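Local coordinates for protein acyl-CoA dehydrogenase FadE3 (PDB 4IV6) that belongs to the acyl-CoA dehydrogenase family of flavoproteins and, in this tetrameric model, carries bound dihydroflavine-adenine dinucleotide, at residues Val249-Asp263 against Val352-Glu366. Sequence-based numbering, arbitrary orientation. Where two conformers were deposited one is given.
Sequences VAARATGVARAAFED and VERYFRDAPLMIVGE. With FDA (dihydroflavine-adenine dinucleotide), chain D.
Tyr-355 drops as a knob into the hole formed by Val-256, Ala-259, Ala-260 and Asp-263. The methyl CB of Ala-259 lies over one face of the Tyr-355 ring, 3.9 Å from the centroid, a CH-pi contact, while Tyr-355 CD2 comes within 3.5 Å of Ala-260 CA; these two neighbours limit the ring's turn. Tyr-355 OH donates to Asp-263 OD2 over 3.0 Å, reaching that oxygen from above the carboxylate plane, which holds the hydroxyl end in place. A water hydrogen-bonded to Asp-263 OD1 also points a weak bond at the same hydroxyl.

Two helical turns further along, Met-362 is the second knob, set among Val-249, Arg-252, Ala-253 and Val-256. In the conformer given, one of two modelled, its chain bends at chi2 (76°) and again at chi3 (85°), which carries CE to 3.9 Å from Val-256 CG2, whereas CG stays beside Val-249 CG1. Segment 249-263 of the long helix 234-270 and helix 352-364 run nearly antiparallel, 155° between their directions, with the axes approaching to 9.6 Å, within the mainly helical C-terminal domain of the acyl-CoA dehydrogenase fold.

Glu-366, just past the end of helix 352-364, takes a salt bridge from Arg-252 NH2 to its OE2 at 2.8 Å, the guanidinium and carboxylate planes standing perpendicular; NH1 adds a weak bond to the same oxygen. A water takes a hydrogen bond from NH1 and gives one to Glu-366 OE1, closing the link, and Gln-248 OE1 also accepts from Arg-252 NH1. Leu-361 faces both ways: CD1 touches Arg-252 NH2, and CD2 packs 3.5 Å from C7M of the dihydroflavine-adenine dinucleotide, with Gly-365 O also close to the ring system. Met-83 of helix 83-102 packs on Leu-361 and Met-362, and Phe-356 stacks on Phe-356 of the second subunit.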
loop_
_atom_site.group_PDB
_atom_site.type_symbol
_atom_site.label_atom_id
_atom_site.label_comp_id
_atom_site.label_asym_id
_atom_site.label_seq_id
_atom_site.Cartn_x
_atom_site.Cartn_y
_atom_site.Cartn_z
ATOM N N VAL B 249 20.869 3.804 -11.618
ATOM C CA VAL B 249 19.430 3.969 -11.746
ATOM C C VAL B 249 18.792 4.286 -10.398
ATOM O O VAL B 249 17.900 5.144 -10.345
ATOM C CB VAL B 249 18.770 2.742 -12.383
ATOM C CG1 VAL B 249 17.243 2.844 -12.351
ATOM C CG2 VAL B 249 19.246 2.576 -13.822
ATOM N N ALA B 250 19.233 3.614 -9.326
ATOM C CA ALA B 250 18.753 3.941 -7.981
ATOM C C ALA B 250 18.997 5.418 -7.650
ATOM O O ALA B 250 18.137 6.086 -7.088
ATOM C CB ALA B 250 19.397 3.048 -6.945
ATOM N N ALA B 251 20.179 5.917 -7.985
ATOM C CA ALA B 251 20.525 7.332 -7.798
ATOM C C ALA B 251 19.654 8.269 -8.623
ATOM O O ALA B 251 19.302 9.350 -8.157
ATOM C CB ALA B 251 21.994 7.568 -8.140
ATOM N N ARG B 252 19.322 7.889 -9.863
ATOM C CA ARG B 252 18.372 8.673 -10.610
ATOM C C ARG B 252 17.064 8.837 -9.890
ATOM O O ARG B 252 16.453 9.907 -9.921
ATOM C CB ARG B 252 18.029 8.039 -11.946
ATOM C CG ARG B 252 18.854 8.490 -13.062
ATOM C CD ARG B 252 18.278 7.993 -14.377
ATOM N NE ARG B 252 19.218 7.088 -14.956
ATOM C CZ ARG B 252 18.967 6.319 -15.994
ATOM N NH1 ARG B 252 19.928 5.557 -16.428
ATOM N NH2 ARG B 252 17.783 6.317 -16.592
ATOM N N ALA B 253 16.618 7.739 -9.295
ATOM C CA ALA B 253 15.344 7.686 -8.624
ATOM C C ALA B 253 15.396 8.491 -7.315
ATOM O O ALA B 253 14.473 9.238 -7.015
ATOM C CB ALA B 253 14.927 6.228 -8.406
ATOM N N THR B 254 16.479 8.399 -6.542
ATOM C CA THR B 254 16.543 9.239 -5.366
ATOM C C THR B 254 16.661 10.718 -5.721
ATOM O O THR B 254 16.199 11.552 -4.976
ATOM C CB THR B 254 17.643 8.857 -4.373
ATOM O OG1 THR B 254 18.926 8.895 -5.008
ATOM C CG2 THR B 254 17.345 7.507 -3.771
ATOM N N GLY B 255 17.228 11.028 -6.882
ATOM C CA GLY B 255 17.375 12.406 -7.332
ATOM C C GLY B 255 16.039 12.985 -7.716
ATOM O O GLY B 255 15.692 14.092 -7.281
ATOM N N VAL B 256 15.263 12.217 -8.493
ATOM C CA VAL B 256 13.915 12.632 -8.860
ATOM C C VAL B 256 13.028 12.779 -7.599
ATOM O O VAL B 256 12.315 13.763 -7.439
ATOM C CB VAL B 256 13.274 11.687 -9.895
ATOM C CG1 VAL B 256 11.806 12.027 -10.099
ATOM C CG2 VAL B 256 13.994 11.809 -11.228
ATOM N N ALA B 257 13.127 11.817 -6.693
ATOM C CA ALA B 257 12.457 11.909 -5.394
ATOM C C ALA B 257 12.844 13.154 -4.597
ATOM O O ALA B 257 11.956 13.798 -4.008
ATOM C CB ALA B 257 12.722 10.663 -4.576
ATOM N N ARG B 258 14.134 13.513 -4.581
ATOM C CA ARG B 258 14.590 14.693 -3.834
ATOM C C ARG B 258 13.910 15.918 -4.414
ATOM O O ARG B 258 13.438 16.769 -3.676
ATOM C CB ARG B 258 16.109 14.891 -3.875
ATOM C CG ARG B 258 16.892 14.051 -2.862
ATOM C CD ARG B 258 18.397 14.227 -3.042
ATOM N NE ARG B 258 18.747 15.613 -2.794
ATOM C CZ ARG B 258 19.896 16.184 -3.124
ATOM N NH1 ARG B 258 20.849 15.495 -3.692
ATOM N NH2 ARG B 258 20.079 17.474 -2.894
ATOM N N ALA B 259 13.813 15.968 -5.740
ATOM C CA ALA B 259 13.215 17.131 -6.419
ATOM C C ALA B 259 11.716 17.241 -6.104
ATOM O O ALA B 259 11.225 18.308 -5.780
ATOM C CB ALA B 259 13.445 17.070 -7.921
ATOM N N ALA B 260 10.986 16.137 -6.220
ATOM C CA ALA B 260 9.567 16.154 -5.935
ATOM C C ALA B 260 9.296 16.507 -4.460
ATOM O O ALA B 260 8.446 17.343 -4.156
ATOM C CB ALA B 260 8.964 14.804 -6.281
ATOM N N PHE B 261 10.030 15.871 -3.556
ATOM C CA PHE B 261 9.912 16.161 -2.132
ATOM C C PHE B 261 10.245 17.609 -1.773
ATOM O O PHE B 261 9.480 18.257 -1.046
ATOM C CB PHE B 261 10.765 15.218 -1.292
ATOM C CG PHE B 261 10.659 15.491 0.183
ATOM C CD1 PHE B 261 9.460 15.250 0.841
ATOM C CD2 PHE B 261 11.711 16.032 0.880
ATOM C CE1 PHE B 261 9.317 15.514 2.204
ATOM C CE2 PHE B 261 11.585 16.295 2.247
ATOM C CZ PHE B 261 10.386 16.039 2.903
ATOM N N GLU B 262 11.357 18.133 -2.275
ATOM C CA GLU B 262 11.677 19.550 -2.033
ATOM C C GLU B 262 10.549 20.493 -2.463
ATOM O O GLU B 262 10.185 21.413 -1.709
ATOM C CB GLU B 262 12.975 19.966 -2.747
ATOM C CG GLU B 262 14.209 19.407 -2.102
ATOM C CD GLU B 262 15.476 19.634 -2.913
ATOM O OE1 GLU B 262 15.541 20.534 -3.753
ATOM O OE2 GLU B 262 16.428 18.894 -2.715
ATOM N N ASP B 263 9.998 20.277 -3.664
ATOM C CA ASP B 263 8.934 21.134 -4.173
ATOM C C ASP B 263 7.687 21.042 -3.306
ATOM O O ASP B 263 7.058 22.044 -3.001
ATOM C CB ASP B 263 8.566 20.797 -5.624
ATOM C CG ASP B 263 9.596 21.284 -6.629
ATOM O OD1 ASP B 263 10.631 21.879 -6.206
ATOM O OD2 ASP B 263 9.388 21.049 -7.856
ATOM N N VAL B 352 6.143 19.318 -10.693
ATOM C CA VAL B 352 5.840 18.022 -10.117
ATOM C C VAL B 352 5.260 17.074 -11.178
ATOM O O VAL B 352 5.455 15.880 -11.085
ATOM C CB VAL B 352 4.978 18.083 -8.822
ATOM C CG1 VAL B 352 5.791 18.659 -7.669
ATOM C CG2 VAL B 352 3.706 18.920 -8.999
ATOM N N GLU B 353 4.560 17.590 -12.187
ATOM C CA GLU B 353 4.039 16.725 -13.244
ATOM C C GLU B 353 5.158 16.087 -14.041
ATOM O O GLU B 353 5.033 14.958 -14.467
ATOM C CB GLU B 353 3.080 17.463 -14.177
ATOM C CG GLU B 353 3.721 18.528 -15.053
ATOM C CD GLU B 353 4.240 18.020 -16.394
ATOM O OE1 GLU B 353 5.229 18.592 -16.907
ATOM O OE2 GLU B 353 3.645 17.080 -16.944
ATOM N N ARG B 354 6.272 16.796 -14.201
ATOM C CA ARG B 354 7.410 16.234 -14.892
ATOM C C ARG B 354 8.027 15.080 -14.075
ATOM O O ARG B 354 8.375 14.041 -14.649
ATOM C CB ARG B 354 8.478 17.300 -15.176
ATOM C CG ARG B 354 9.585 16.753 -16.043
ATOM C CD ARG B 354 10.935 17.318 -15.780
ATOM N NE ARG B 354 11.031 18.712 -15.319
ATOM C CZ ARG B 354 12.047 19.112 -14.550
ATOM N NH1 ARG B 354 12.995 18.230 -14.159
ATOM N NH2 ARG B 354 12.149 20.377 -14.177
ATOM N N TYR B 355 8.205 15.271 -12.766
ATOM C CA TYR B 355 8.753 14.178 -11.957
ATOM C C TYR B 355 7.854 12.955 -12.030
ATOM O O TYR B 355 8.337 11.835 -12.046
ATOM C CB TYR B 355 9.000 14.577 -10.496
ATOM C CG TYR B 355 9.631 15.934 -10.314
ATOM C CD1 TYR B 355 10.726 16.339 -11.069
ATOM C CD2 TYR B 355 9.137 16.811 -9.343
ATOM C CE1 TYR B 355 11.295 17.595 -10.888
ATOM C CE2 TYR B 355 9.695 18.057 -9.165
ATOM C CZ TYR B 355 10.767 18.435 -9.920
ATOM O OH TYR B 355 11.311 19.661 -9.669
ATOM N N PHE B 356 6.549 13.193 -12.038
ATOM C CA PHE B 356 5.545 12.141 -12.118
ATOM C C PHE B 356 5.690 11.374 -13.446
ATOM O O PHE B 356 5.588 10.164 -13.476
ATOM C CB PHE B 356 4.149 12.778 -11.974
ATOM C CG PHE B 356 2.993 11.826 -12.111
ATOM C CD1 PHE B 356 2.579 11.044 -11.041
ATOM C CD2 PHE B 356 2.267 11.748 -13.291
ATOM C CE1 PHE B 356 1.482 10.183 -11.169
ATOM C CE2 PHE B 356 1.184 10.895 -13.411
ATOM C CZ PHE B 356 0.791 10.123 -12.352
ATOM N N ARG B 357 5.944 12.090 -14.535
ATOM C CA ARG B 357 6.124 11.455 -15.846
ATOM C C ARG B 357 7.478 10.748 -15.960
ATOM O O ARG B 357 7.598 9.804 -16.702
ATOM C CB ARG B 357 6.026 12.507 -16.970
ATOM C CG ARG B 357 4.637 13.023 -17.282
ATOM C CD ARG B 357 4.664 13.900 -18.512
ATOM N NE ARG B 357 5.340 15.170 -18.265
ATOM C CZ ARG B 357 6.559 15.505 -18.675
ATOM N NH1 ARG B 357 7.289 14.694 -19.423
ATOM N NH2 ARG B 357 7.030 16.713 -18.390
ATOM N N ASP B 358 8.492 11.235 -15.245
ATOM C CA ASP B 358 9.842 10.669 -15.329
ATOM C C ASP B 358 10.022 9.402 -14.463
ATOM O O ASP B 358 10.741 8.485 -14.832
ATOM C CB ASP B 358 10.889 11.699 -14.943
ATOM C CG ASP B 358 11.187 12.692 -16.076
ATOM O OD1 ASP B 358 10.729 12.461 -17.225
ATOM O OD2 ASP B 358 11.883 13.687 -15.808
ATOM N N ALA B 359 9.332 9.348 -13.333
ATOM C CA ALA B 359 9.540 8.285 -12.352
ATOM C C ALA B 359 9.295 6.850 -12.854
ATOM O O ALA B 359 10.091 5.967 -12.545
ATOM C CB ALA B 359 8.715 8.574 -11.081
ATOM N N PRO B 360 8.259 6.624 -13.658
ATOM C CA PRO B 360 8.038 5.286 -14.176
ATOM C C PRO B 360 9.170 4.731 -15.043
ATOM O O PRO B 360 9.321 3.498 -15.131
ATOM C CB PRO B 360 6.737 5.415 -14.978
ATOM C CG PRO B 360 6.091 6.649 -14.491
ATOM C CD PRO B 360 7.194 7.552 -14.080
ATOM N N LEU B 361 9.994 5.604 -15.609
ATOM C CA LEU B 361 11.126 5.144 -16.423
ATOM C C LEU B 361 12.015 4.189 -15.648
ATOM O O LEU B 361 12.400 3.144 -16.184
ATOM C CB LEU B 361 11.953 6.319 -16.929
ATOM C CG LEU B 361 13.120 6.052 -17.904
ATOM C CD1 LEU B 361 14.430 5.822 -17.184
ATOM C CD2 LEU B 361 12.857 4.908 -18.884
ATOM N N MET B 362 12.342 4.519 -14.397
ATOM C CA MET B 362 13.247 3.704 -13.587
ATOM C C MET B 362 12.609 2.401 -13.127
ATOM O O MET B 362 13.298 1.491 -12.691
ATOM C CB MET B 362 13.742 4.499 -12.371
ATOM C CG MET B 362 14.767 5.574 -12.724
ATOM S SD MET B 362 14.062 7.047 -13.478
ATOM C CE MET B 362 13.595 7.972 -11.988
ATOM N N ILE B 363 11.297 2.318 -13.227
ATOM C CA ILE B 363 10.541 1.117 -12.875
ATOM C C ILE B 363 10.438 0.114 -14.039
ATOM O O ILE B 363 10.672 -1.085 -13.834
ATOM C CB ILE B 363 9.133 1.532 -12.405
ATOM C CG1 ILE B 363 9.225 2.099 -10.992
ATOM C CG2 ILE B 363 8.157 0.382 -12.419
ATOM C CD1 ILE B 363 7.913 2.673 -10.485
ATOM N N VAL B 364 10.078 0.589 -15.235
ATOM C CA VAL B 364 9.758 -0.291 -16.384
ATOM C C VAL B 364 10.802 -0.319 -17.474
ATOM O O VAL B 364 10.775 -1.212 -18.331
ATOM C CB VAL B 364 8.427 0.066 -17.102
ATOM C CG1 VAL B 364 7.287 0.074 -16.129
ATOM C CG2 VAL B 364 8.501 1.403 -17.860
ATOM N N GLY B 365 11.685 0.664 -17.465
ATOM C CA GLY B 365 12.575 0.930 -18.599
ATOM C C GLY B 365 14.058 0.875 -18.274
ATOM O O GLY B 365 14.896 1.318 -19.073
ATOM N N GLU B 366 14.412 0.341 -17.115
ATOM C CA GLU B 366 15.845 0.085 -16.812
ATOM C C GLU B 366 15.937 -1.304 -16.188
ATOM O O GLU B 366 16.306 -1.476 -15.009
ATOM C CB GLU B 366 16.365 1.171 -15.877
ATOM C CG GLU B 366 16.369 2.587 -16.468
ATOM C CD GLU B 366 17.499 2.831 -17.470
ATOM O OE1 GLU B 366 18.338 1.911 -17.647
ATOM O OE2 GLU B 366 17.565 3.948 -18.085
HETATM P PA FDA D . 8.936 -7.519 -21.364
HETATM O O1A FDA D . 10.157 -8.357 -21.080
HETATM O O2A FDA D . 8.149 -7.721 -22.629
HETATM O O5B FDA D . 7.954 -7.652 -20.106
HETATM C C5B FDA D . 6.598 -7.150 -20.108
HETATM C C4B FDA D . 5.982 -7.369 -18.715
HETATM O O4B FDA D . 6.090 -8.746 -18.305
HETATM C C3B FDA D . 6.707 -6.589 -17.639
HETATM O O3B FDA D . 5.783 -6.290 -16.570
HETATM C C2B FDA D . 7.771 -7.571 -17.197
HETATM O O2B FDA D . 8.293 -7.334 -15.893
HETATM C C1B FDA D . 6.967 -8.849 -17.195
HETATM N N9A FDA D . 7.802 -10.076 -17.301
HETATM C C8A FDA D . 8.468 -10.481 -18.405
HETATM N N7A FDA D . 9.085 -11.657 -18.172
HETATM C C5A FDA D . 8.812 -11.996 -16.889
HETATM C C6A FDA D . 9.145 -13.094 -15.997
HETATM N N6A FDA D . 9.916 -14.088 -16.444
HETATM N N1A FDA D . 8.683 -13.102 -14.727
HETATM C C2A FDA D . 7.881 -12.119 -14.287
HETATM N N3A FDA D . 7.529 -11.059 -15.049
HETATM C C4A FDA D . 7.945 -10.967 -16.329
HETATM N N1 FDA D . 17.510 -1.142 -23.090
HETATM C C2 FDA D . 18.770 -1.157 -23.515
HETATM O O2 FDA D . 19.273 -2.239 -23.874
HETATM N N3 FDA D . 19.519 -0.041 -23.568
HETATM C C4 FDA D . 19.079 1.170 -23.226
HETATM O O4 FDA D . 19.815 2.188 -23.324
HETATM C C4X FDA D . 17.697 1.267 -22.716
HETATM N N5 FDA D . 17.120 2.436 -22.363
HETATM C C5X FDA D . 15.767 2.529 -22.325
HETATM C C6 FDA D . 15.120 3.768 -22.384
HETATM C C7 FDA D . 13.731 3.871 -22.306
HETATM C C7M FDA D . 13.048 5.211 -22.406
HETATM C C8 FDA D . 12.956 2.705 -22.144
HETATM C C8M FDA D . 11.448 2.712 -22.043
HETATM C C9 FDA D . 13.596 1.477 -22.094
HETATM C C9A FDA D . 14.992 1.371 -22.201
HETATM N N10 FDA D . 15.598 0.097 -22.183
HETATM C C10 FDA D . 16.911 0.014 -22.696
HETATM C "C1'" FDA D . 14.727 -1.057 -22.431
HETATM C "C2'" FDA D . 14.355 -1.639 -21.084
HETATM O "O2'" FDA D . 15.491 -2.212 -20.437
HETATM C "C3'" FDA D . 13.257 -2.682 -21.299
HETATM O "O3'" FDA D . 12.036 -1.987 -21.530
HETATM C "C4'" FDA D . 13.074 -3.613 -20.124
HETATM O "O4'" FDA D . 14.121 -4.590 -20.239
HETATM C "C5'" FDA D . 11.731 -4.365 -20.189
HETATM O "O5'" FDA D . 11.602 -4.937 -21.471
HETATM P P FDA D . 10.241 -5.160 -22.250
HETATM O O1P FDA D . 10.661 -5.997 -23.442
HETATM O O2P FDA D . 9.583 -3.844 -22.485
HETATM O O3P FDA D . 9.364 -5.988 -21.179
HETATM O O HOH W 1 20.740 3.361 -17.939
HETATM O O HOH W 2 13.286 20.774 -7.027
#